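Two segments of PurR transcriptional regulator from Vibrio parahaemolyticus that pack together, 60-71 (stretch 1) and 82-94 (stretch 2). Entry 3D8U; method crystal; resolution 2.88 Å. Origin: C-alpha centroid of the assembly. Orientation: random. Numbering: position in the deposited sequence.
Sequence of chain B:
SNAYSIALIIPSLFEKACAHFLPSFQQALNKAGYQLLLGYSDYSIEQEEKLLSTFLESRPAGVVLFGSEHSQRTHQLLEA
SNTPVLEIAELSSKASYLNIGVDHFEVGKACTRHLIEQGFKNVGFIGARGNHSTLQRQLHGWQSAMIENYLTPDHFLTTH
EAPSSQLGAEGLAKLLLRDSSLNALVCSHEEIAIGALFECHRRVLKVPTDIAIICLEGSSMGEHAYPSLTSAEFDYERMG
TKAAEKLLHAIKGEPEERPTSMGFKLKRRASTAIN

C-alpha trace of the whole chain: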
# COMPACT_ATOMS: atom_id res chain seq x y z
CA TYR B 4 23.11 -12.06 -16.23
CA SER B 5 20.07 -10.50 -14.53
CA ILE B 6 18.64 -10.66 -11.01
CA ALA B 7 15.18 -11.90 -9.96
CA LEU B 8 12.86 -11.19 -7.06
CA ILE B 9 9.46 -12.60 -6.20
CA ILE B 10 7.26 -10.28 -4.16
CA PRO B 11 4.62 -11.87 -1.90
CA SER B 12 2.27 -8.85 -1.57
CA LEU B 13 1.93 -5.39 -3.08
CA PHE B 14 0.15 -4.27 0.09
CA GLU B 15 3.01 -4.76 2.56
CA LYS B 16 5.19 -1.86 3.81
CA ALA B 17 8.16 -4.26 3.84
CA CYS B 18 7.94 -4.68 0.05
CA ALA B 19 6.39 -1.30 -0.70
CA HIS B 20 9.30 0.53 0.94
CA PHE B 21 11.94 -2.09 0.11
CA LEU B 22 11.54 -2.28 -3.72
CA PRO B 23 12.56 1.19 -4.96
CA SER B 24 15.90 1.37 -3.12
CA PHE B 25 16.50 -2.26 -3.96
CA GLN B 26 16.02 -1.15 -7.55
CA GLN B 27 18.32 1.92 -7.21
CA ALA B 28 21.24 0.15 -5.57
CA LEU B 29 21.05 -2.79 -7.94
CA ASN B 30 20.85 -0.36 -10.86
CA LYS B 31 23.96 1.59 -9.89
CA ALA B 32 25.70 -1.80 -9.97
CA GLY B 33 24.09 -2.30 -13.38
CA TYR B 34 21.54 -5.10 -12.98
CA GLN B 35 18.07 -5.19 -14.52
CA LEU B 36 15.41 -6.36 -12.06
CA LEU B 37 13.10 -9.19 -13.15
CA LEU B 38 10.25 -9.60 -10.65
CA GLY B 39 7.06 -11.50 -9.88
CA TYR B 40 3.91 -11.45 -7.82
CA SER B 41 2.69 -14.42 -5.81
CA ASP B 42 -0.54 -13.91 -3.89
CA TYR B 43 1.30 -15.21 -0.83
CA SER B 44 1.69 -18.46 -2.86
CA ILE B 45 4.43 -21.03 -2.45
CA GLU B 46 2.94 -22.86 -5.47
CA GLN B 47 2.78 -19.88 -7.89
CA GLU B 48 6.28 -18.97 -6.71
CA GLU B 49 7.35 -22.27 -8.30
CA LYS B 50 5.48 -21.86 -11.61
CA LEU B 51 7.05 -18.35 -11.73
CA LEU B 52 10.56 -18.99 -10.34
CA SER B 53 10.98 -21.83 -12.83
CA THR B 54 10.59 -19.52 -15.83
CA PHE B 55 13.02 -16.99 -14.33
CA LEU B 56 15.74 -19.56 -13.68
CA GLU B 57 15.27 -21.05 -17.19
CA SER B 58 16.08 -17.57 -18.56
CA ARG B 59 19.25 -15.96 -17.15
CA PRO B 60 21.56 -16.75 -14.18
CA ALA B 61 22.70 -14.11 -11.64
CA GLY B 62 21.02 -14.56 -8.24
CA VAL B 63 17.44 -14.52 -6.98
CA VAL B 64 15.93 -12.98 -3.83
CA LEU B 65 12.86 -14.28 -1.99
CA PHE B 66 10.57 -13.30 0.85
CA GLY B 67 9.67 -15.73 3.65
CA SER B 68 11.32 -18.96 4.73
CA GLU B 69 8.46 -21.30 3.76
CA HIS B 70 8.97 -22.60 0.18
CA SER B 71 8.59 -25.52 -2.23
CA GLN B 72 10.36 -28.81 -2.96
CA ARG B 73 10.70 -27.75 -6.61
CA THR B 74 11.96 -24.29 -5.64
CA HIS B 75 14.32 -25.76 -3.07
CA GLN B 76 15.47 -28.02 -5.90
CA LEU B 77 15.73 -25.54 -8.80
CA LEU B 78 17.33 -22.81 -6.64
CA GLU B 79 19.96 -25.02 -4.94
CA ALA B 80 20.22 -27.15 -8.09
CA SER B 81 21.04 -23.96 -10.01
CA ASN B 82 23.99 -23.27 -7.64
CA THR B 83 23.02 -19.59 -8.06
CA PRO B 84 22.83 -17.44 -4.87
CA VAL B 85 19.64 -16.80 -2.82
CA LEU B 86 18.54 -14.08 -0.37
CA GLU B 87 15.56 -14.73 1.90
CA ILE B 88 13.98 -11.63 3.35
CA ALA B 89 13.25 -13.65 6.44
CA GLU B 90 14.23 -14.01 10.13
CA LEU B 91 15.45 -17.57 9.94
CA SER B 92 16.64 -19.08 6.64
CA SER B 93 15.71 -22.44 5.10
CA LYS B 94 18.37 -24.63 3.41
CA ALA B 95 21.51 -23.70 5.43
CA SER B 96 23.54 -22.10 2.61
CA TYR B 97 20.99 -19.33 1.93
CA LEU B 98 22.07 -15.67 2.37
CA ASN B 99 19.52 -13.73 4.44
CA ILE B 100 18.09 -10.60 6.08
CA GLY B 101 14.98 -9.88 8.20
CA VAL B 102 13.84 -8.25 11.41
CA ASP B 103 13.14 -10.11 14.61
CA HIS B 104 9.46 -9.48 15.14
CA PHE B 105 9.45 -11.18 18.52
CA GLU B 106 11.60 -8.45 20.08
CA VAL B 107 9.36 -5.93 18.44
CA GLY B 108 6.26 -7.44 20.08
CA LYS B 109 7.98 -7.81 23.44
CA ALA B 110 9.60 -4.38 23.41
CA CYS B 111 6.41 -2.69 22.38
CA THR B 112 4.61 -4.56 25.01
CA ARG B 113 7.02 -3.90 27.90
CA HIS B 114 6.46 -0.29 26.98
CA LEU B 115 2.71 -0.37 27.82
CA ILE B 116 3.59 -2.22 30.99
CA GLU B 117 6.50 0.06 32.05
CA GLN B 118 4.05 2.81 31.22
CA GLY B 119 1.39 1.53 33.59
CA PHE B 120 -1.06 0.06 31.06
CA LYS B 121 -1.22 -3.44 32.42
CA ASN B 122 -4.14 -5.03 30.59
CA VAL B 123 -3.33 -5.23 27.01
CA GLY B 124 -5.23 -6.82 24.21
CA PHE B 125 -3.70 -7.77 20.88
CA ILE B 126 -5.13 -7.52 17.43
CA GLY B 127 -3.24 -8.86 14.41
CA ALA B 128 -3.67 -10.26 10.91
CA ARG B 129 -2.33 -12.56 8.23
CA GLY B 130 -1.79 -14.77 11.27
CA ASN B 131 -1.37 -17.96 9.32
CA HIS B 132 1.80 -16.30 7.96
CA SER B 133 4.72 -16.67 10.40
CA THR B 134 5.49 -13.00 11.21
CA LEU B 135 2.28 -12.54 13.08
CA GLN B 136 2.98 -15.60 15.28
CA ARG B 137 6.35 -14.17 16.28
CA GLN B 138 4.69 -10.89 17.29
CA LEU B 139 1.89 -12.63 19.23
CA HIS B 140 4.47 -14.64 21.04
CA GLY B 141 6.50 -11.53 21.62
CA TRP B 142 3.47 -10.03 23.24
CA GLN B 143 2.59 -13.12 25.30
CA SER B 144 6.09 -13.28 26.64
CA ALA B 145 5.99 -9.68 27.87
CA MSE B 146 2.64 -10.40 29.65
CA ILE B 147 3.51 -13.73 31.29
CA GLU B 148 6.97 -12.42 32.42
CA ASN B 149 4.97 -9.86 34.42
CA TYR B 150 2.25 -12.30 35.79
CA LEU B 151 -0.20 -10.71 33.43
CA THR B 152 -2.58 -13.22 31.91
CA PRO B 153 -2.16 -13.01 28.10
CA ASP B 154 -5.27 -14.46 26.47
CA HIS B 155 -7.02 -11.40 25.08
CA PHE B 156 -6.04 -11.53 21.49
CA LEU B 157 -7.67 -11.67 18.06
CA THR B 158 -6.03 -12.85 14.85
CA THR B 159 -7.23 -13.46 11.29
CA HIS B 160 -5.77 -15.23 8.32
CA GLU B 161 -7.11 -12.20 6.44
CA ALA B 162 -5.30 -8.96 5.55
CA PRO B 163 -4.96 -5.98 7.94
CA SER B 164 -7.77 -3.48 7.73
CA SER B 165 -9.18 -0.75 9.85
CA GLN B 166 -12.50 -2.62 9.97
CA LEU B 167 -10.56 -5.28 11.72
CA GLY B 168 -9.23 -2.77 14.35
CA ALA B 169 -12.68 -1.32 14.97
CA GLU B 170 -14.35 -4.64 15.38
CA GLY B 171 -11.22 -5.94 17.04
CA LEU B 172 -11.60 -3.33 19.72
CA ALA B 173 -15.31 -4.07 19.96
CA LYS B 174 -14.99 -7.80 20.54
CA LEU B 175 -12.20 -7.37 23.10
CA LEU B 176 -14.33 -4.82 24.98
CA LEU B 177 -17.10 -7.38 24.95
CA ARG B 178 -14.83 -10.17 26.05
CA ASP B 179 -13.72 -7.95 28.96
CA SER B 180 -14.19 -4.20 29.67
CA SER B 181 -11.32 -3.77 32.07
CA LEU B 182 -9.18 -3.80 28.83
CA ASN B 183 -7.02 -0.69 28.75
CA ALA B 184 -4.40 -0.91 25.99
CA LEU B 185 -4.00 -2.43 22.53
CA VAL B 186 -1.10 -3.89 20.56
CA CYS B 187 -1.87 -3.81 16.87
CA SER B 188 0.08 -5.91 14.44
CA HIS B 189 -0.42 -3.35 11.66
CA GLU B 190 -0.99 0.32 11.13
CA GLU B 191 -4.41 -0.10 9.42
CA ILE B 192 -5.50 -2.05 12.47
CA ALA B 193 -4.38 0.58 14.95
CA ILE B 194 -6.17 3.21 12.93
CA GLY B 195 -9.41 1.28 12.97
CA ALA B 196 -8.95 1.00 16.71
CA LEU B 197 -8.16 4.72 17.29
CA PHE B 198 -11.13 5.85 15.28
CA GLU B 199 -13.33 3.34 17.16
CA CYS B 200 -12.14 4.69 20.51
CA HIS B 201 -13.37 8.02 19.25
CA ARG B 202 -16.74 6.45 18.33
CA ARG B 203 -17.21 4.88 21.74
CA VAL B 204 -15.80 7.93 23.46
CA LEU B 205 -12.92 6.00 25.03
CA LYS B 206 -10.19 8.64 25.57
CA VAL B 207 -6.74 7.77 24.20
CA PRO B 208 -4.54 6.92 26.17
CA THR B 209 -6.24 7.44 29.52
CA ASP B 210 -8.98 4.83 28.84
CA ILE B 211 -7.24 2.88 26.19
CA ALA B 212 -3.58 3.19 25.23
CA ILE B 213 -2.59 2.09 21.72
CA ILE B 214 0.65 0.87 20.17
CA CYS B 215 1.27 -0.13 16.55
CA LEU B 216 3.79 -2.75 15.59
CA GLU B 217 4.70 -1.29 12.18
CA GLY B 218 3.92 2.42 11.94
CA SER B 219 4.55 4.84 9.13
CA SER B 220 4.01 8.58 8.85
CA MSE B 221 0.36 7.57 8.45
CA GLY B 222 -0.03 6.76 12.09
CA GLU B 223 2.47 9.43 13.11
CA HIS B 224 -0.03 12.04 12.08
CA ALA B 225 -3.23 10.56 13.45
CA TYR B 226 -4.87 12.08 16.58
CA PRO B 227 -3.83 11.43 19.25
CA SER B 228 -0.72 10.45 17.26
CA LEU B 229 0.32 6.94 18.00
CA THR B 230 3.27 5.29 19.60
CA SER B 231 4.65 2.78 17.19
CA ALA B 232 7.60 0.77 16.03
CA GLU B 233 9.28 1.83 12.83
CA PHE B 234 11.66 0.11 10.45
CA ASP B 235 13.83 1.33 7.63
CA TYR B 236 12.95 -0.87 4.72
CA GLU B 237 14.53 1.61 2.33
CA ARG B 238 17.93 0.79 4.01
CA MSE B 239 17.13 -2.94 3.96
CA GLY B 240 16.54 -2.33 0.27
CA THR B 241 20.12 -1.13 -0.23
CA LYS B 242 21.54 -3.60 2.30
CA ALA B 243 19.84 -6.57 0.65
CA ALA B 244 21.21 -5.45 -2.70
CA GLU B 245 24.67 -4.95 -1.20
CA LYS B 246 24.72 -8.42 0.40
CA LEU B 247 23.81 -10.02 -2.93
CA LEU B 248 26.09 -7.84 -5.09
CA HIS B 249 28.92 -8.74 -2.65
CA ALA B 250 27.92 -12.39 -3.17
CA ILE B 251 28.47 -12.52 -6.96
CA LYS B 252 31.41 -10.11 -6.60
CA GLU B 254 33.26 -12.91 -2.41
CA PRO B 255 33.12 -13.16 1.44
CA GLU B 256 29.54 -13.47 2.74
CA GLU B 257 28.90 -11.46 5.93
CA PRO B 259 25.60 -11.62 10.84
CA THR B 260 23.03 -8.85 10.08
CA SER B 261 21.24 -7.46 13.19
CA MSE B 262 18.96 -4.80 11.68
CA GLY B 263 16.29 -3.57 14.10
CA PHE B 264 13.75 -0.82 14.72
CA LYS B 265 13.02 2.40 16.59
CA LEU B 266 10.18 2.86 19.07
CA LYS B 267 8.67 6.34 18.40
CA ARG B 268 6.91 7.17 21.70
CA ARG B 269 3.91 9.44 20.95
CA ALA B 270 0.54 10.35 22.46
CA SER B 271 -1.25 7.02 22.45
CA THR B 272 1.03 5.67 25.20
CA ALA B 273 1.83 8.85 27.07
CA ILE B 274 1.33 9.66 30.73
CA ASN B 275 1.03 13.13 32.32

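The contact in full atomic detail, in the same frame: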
# COMPACT_ATOMS: atom_id res chain seq x y z
N PRO B 60 21.01 -16.38 -15.49
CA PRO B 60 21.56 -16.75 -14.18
C PRO B 60 21.42 -15.67 -13.09
O PRO B 60 20.33 -15.48 -12.55
CB PRO B 60 23.06 -17.01 -14.49
CG PRO B 60 23.16 -17.14 -15.97
CD PRO B 60 22.06 -16.31 -16.53
N ALA B 61 22.52 -14.98 -12.81
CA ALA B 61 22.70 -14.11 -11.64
C ALA B 61 22.25 -14.79 -10.34
O ALA B 61 22.50 -15.98 -10.14
CB ALA B 61 22.02 -12.76 -11.84
N GLY B 62 21.61 -14.02 -9.46
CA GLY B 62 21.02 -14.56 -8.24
C GLY B 62 19.56 -14.18 -8.14
O GLY B 62 19.07 -13.34 -8.89
N VAL B 63 18.86 -14.80 -7.20
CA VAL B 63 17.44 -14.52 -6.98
C VAL B 63 17.17 -14.25 -5.49
O VAL B 63 17.82 -14.84 -4.62
CB VAL B 63 16.55 -15.68 -7.52
CG1 VAL B 63 17.09 -17.04 -7.08
CG2 VAL B 63 15.09 -15.51 -7.12
N VAL B 64 16.23 -13.36 -5.21
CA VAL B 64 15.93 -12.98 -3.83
C VAL B 64 14.46 -13.17 -3.50
O VAL B 64 13.59 -12.75 -4.26
CB VAL B 64 16.45 -11.54 -3.49
CG1 VAL B 64 16.28 -10.63 -4.67
CG2 VAL B 64 15.76 -10.97 -2.27
N LEU B 65 14.20 -13.82 -2.36
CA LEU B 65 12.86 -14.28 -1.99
C LEU B 65 12.43 -13.89 -0.58
O LEU B 65 13.24 -13.89 0.35
CB LEU B 65 12.78 -15.80 -2.11
CG LEU B 65 13.04 -16.46 -3.46
CD1 LEU B 65 12.70 -17.93 -3.34
CD2 LEU B 65 12.23 -15.81 -4.56
N PHE B 66 11.15 -13.60 -0.44
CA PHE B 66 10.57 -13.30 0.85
C PHE B 66 10.09 -14.57 1.53
O PHE B 66 9.68 -15.52 0.85
CB PHE B 66 9.41 -12.33 0.67
CG PHE B 66 9.86 -10.93 0.39
CD1 PHE B 66 9.67 -9.93 1.33
CD2 PHE B 66 10.49 -10.62 -0.81
CE1 PHE B 66 10.09 -8.62 1.09
CE2 PHE B 66 10.93 -9.32 -1.06
CZ PHE B 66 10.72 -8.31 -0.10
N GLY B 67 10.15 -14.59 2.86
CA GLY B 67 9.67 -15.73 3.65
C GLY B 67 10.59 -16.94 3.62
O GLY B 67 11.38 -17.11 2.70
N SER B 68 10.49 -17.77 4.65
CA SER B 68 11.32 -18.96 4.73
C SER B 68 10.60 -20.17 4.16
O SER B 68 11.25 -21.09 3.65
CB SER B 68 11.72 -19.23 6.18
OG SER B 68 12.19 -20.56 6.33
N GLU B 69 9.27 -20.18 4.25
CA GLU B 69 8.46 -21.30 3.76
C GLU B 69 8.47 -21.31 2.23
O GLU B 69 8.14 -20.30 1.61
CB GLU B 69 7.03 -21.21 4.28
N HIS B 70 8.86 -22.44 1.64
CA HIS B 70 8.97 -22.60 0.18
C HIS B 70 8.60 -23.99 -0.33
O HIS B 70 7.89 -24.73 0.35
CB HIS B 70 10.36 -22.18 -0.33
CG HIS B 70 10.72 -20.77 0.01
ND1 HIS B 70 10.10 -19.68 -0.57
CD2 HIS B 70 11.61 -20.27 0.89
CE1 HIS B 70 10.60 -18.57 -0.07
NE2 HIS B 70 11.52 -18.90 0.83
N SER B 71 9.09 -24.35 -1.52
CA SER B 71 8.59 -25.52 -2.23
C SER B 71 9.69 -26.49 -2.62
O SER B 71 10.78 -26.07 -3.02
CB SER B 71 7.88 -25.06 -3.51
OG SER B 71 7.80 -23.64 -3.57
N ASN B 82 22.77 -23.77 -8.29
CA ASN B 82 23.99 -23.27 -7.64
C ASN B 82 24.10 -21.74 -7.56
O ASN B 82 25.06 -21.21 -6.98
CB ASN B 82 25.25 -23.90 -8.25
N THR B 83 23.12 -21.04 -8.14
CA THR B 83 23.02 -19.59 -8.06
C THR B 83 22.62 -19.16 -6.65
O THR B 83 21.95 -19.92 -5.94
CB THR B 83 21.99 -19.03 -9.06
OG1 THR B 83 20.74 -19.70 -8.87
CG2 THR B 83 22.48 -19.22 -10.50
N PRO B 84 23.02 -17.94 -6.24
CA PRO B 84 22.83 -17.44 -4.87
C PRO B 84 21.41 -16.95 -4.55
O PRO B 84 20.73 -16.42 -5.43
CB PRO B 84 23.83 -16.27 -4.77
CG PRO B 84 24.58 -16.24 -6.11
CD PRO B 84 23.70 -16.93 -7.08
N VAL B 85 21.00 -17.12 -3.29
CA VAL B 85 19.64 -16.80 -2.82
C VAL B 85 19.62 -15.94 -1.56
O VAL B 85 20.36 -16.20 -0.60
CB VAL B 85 18.80 -18.09 -2.53
CG1 VAL B 85 18.02 -18.55 -3.75
CG2 VAL B 85 19.68 -19.22 -2.00
N LEU B 86 18.76 -14.92 -1.56
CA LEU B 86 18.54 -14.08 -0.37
C LEU B 86 17.08 -14.10 0.13
O LEU B 86 16.18 -13.51 -0.47
CB LEU B 86 18.99 -12.63 -0.63
CG LEU B 86 19.44 -11.72 0.53
CD1 LEU B 86 19.50 -10.28 0.06
CD2 LEU B 86 18.56 -11.80 1.75
N GLU B 87 16.86 -14.77 1.26
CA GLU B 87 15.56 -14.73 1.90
C GLU B 87 15.42 -13.44 2.69
O GLU B 87 16.29 -13.09 3.47
CB GLU B 87 15.36 -15.97 2.78
CG GLU B 87 14.86 -17.18 1.99
CD GLU B 87 15.17 -18.53 2.64
OE1 GLU B 87 16.25 -18.67 3.27
OE2 GLU B 87 14.34 -19.46 2.51
N ILE B 88 14.35 -12.70 2.44
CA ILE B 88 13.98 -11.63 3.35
C ILE B 88 13.14 -12.33 4.40
O ILE B 88 11.93 -12.50 4.23
CB ILE B 88 13.20 -10.47 2.70
CG1 ILE B 88 13.81 -10.07 1.34
CG2 ILE B 88 13.10 -9.29 3.65
CD1 ILE B 88 15.31 -9.67 1.35
N ALA B 89 13.82 -12.77 5.45
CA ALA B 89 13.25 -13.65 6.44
C ALA B 89 14.14 -13.65 7.69
O ALA B 89 15.31 -13.27 7.61
CB ALA B 89 13.09 -15.06 5.87
N GLU B 90 13.56 -14.06 8.83
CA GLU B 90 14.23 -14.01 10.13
C GLU B 90 15.19 -15.17 10.26
O GLU B 90 16.37 -14.98 10.56
CB GLU B 90 13.20 -14.09 11.27
CG GLU B 90 12.14 -12.98 11.20
CD GLU B 90 11.00 -13.14 12.20
OE1 GLU B 90 10.07 -13.94 11.92
OE2 GLU B 90 11.02 -12.46 13.25
N LEU B 91 14.66 -16.36 10.04
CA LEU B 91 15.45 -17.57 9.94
C LEU B 91 15.48 -17.95 8.46
O LEU B 91 14.59 -17.54 7.70
CB LEU B 91 14.84 -18.68 10.81
CG LEU B 91 13.63 -19.53 10.39
CD1 LEU B 91 13.20 -20.44 11.55
CD2 LEU B 91 12.43 -18.71 9.86
N SER B 92 16.48 -18.72 8.05
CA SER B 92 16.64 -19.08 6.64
C SER B 92 16.66 -20.58 6.39
O SER B 92 17.47 -21.31 6.97
CB SER B 92 17.90 -18.43 6.07
OG SER B 92 19.05 -19.06 6.58
N SER B 93 15.77 -21.04 5.51
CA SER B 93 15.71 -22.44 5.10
C SER B 93 17.00 -22.82 4.37
O SER B 93 17.82 -21.95 4.09
CB SER B 93 14.49 -22.69 4.21
OG SER B 93 14.51 -21.86 3.06
N LYS B 94 17.17 -24.11 4.08
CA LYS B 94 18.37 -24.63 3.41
C LYS B 94 19.65 -23.84 3.76
O LYS B 94 19.96 -22.82 3.15
CB LYS B 94 18.17 -24.72 1.89

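Two short parallel strands, 63-66 and 85-88, set the rules of this contact, and their backbones fix where every side chain must begin. The ladder is carried by the odd residues of stretch 1: Val63 N donates to Pro84 O (3.0 Å), Leu86 N to Val63 O (3.2 Å), Leu65 N to Leu86 O (2.8 Å), Ile88 N to Leu65 O (2.6 Å) and, just past the strand, Gly67 N to Ile88 O (3.1 Å). The carbonyls also receive CA-H contacts, such as Glu87 CA to Leu65 O at 2.9 Å. Because the strands run in register, directly paired residues send their side chains to the same face.

One face carries Val64, Phe66, Leu86 and Ile88. Val64, with chi1 at 37° (p), lies beside Leu86, CB to CB 4.0 Å, and its CG2 also meets Ile88 CD1 at 3.9 Å, so it contacts both its bridge partner and the next residue on that face. Phe66 is m, with chi2 at -111°, and this turns a face of its ring to Ile88. Ile88 CG1 sits 3.7 Å from the Phe66 ring centroid, only 8° off the normal, a clean CH-pi contact. With both chi angles m, Ile88 lays CG1 over the ring while its CD1 reaches Val64.

The other face begins with a valine pair, Val63 CG1 to Val85 CG1 at 3.8 Å. Val63 is p, whereas Val85 sits between wells at -91°. Beyond them, Leu65 takes the common m,t form, but its partner Glu87 is polar. The Glu87 chain, m then t, brings its carboxylate nearer to stretch 1 than its CB direction alone would suggest. There Ser93, a p rotamer, donates from OG to Glu87 OE2 in a very short 2.5 Å hydrogen bond within stretch 2. The edge of the His70 ring faces the same carboxylate, with His70 NE2 3.3 Å from Glu87 OE2, while His70 NE2 makes a weak hydrogen bond to Gly67 O (2.6 Å) within its own stretch.

At the ends, backbone shape and small side chains matter. Gly67 has positive phi, which by itself favours glycine, as the chain leaves the strand. Ser68 then packs its CB against Leu91 CD2 at 3.8 Å; Leu91, p,t, starts sideways but ends closer. At the other end, an ideal CB on Gly62 would lie a tight 3.0 Å from Pro84 O, while Thr83, also p, places CG2 3.3 Å from Ala61 O.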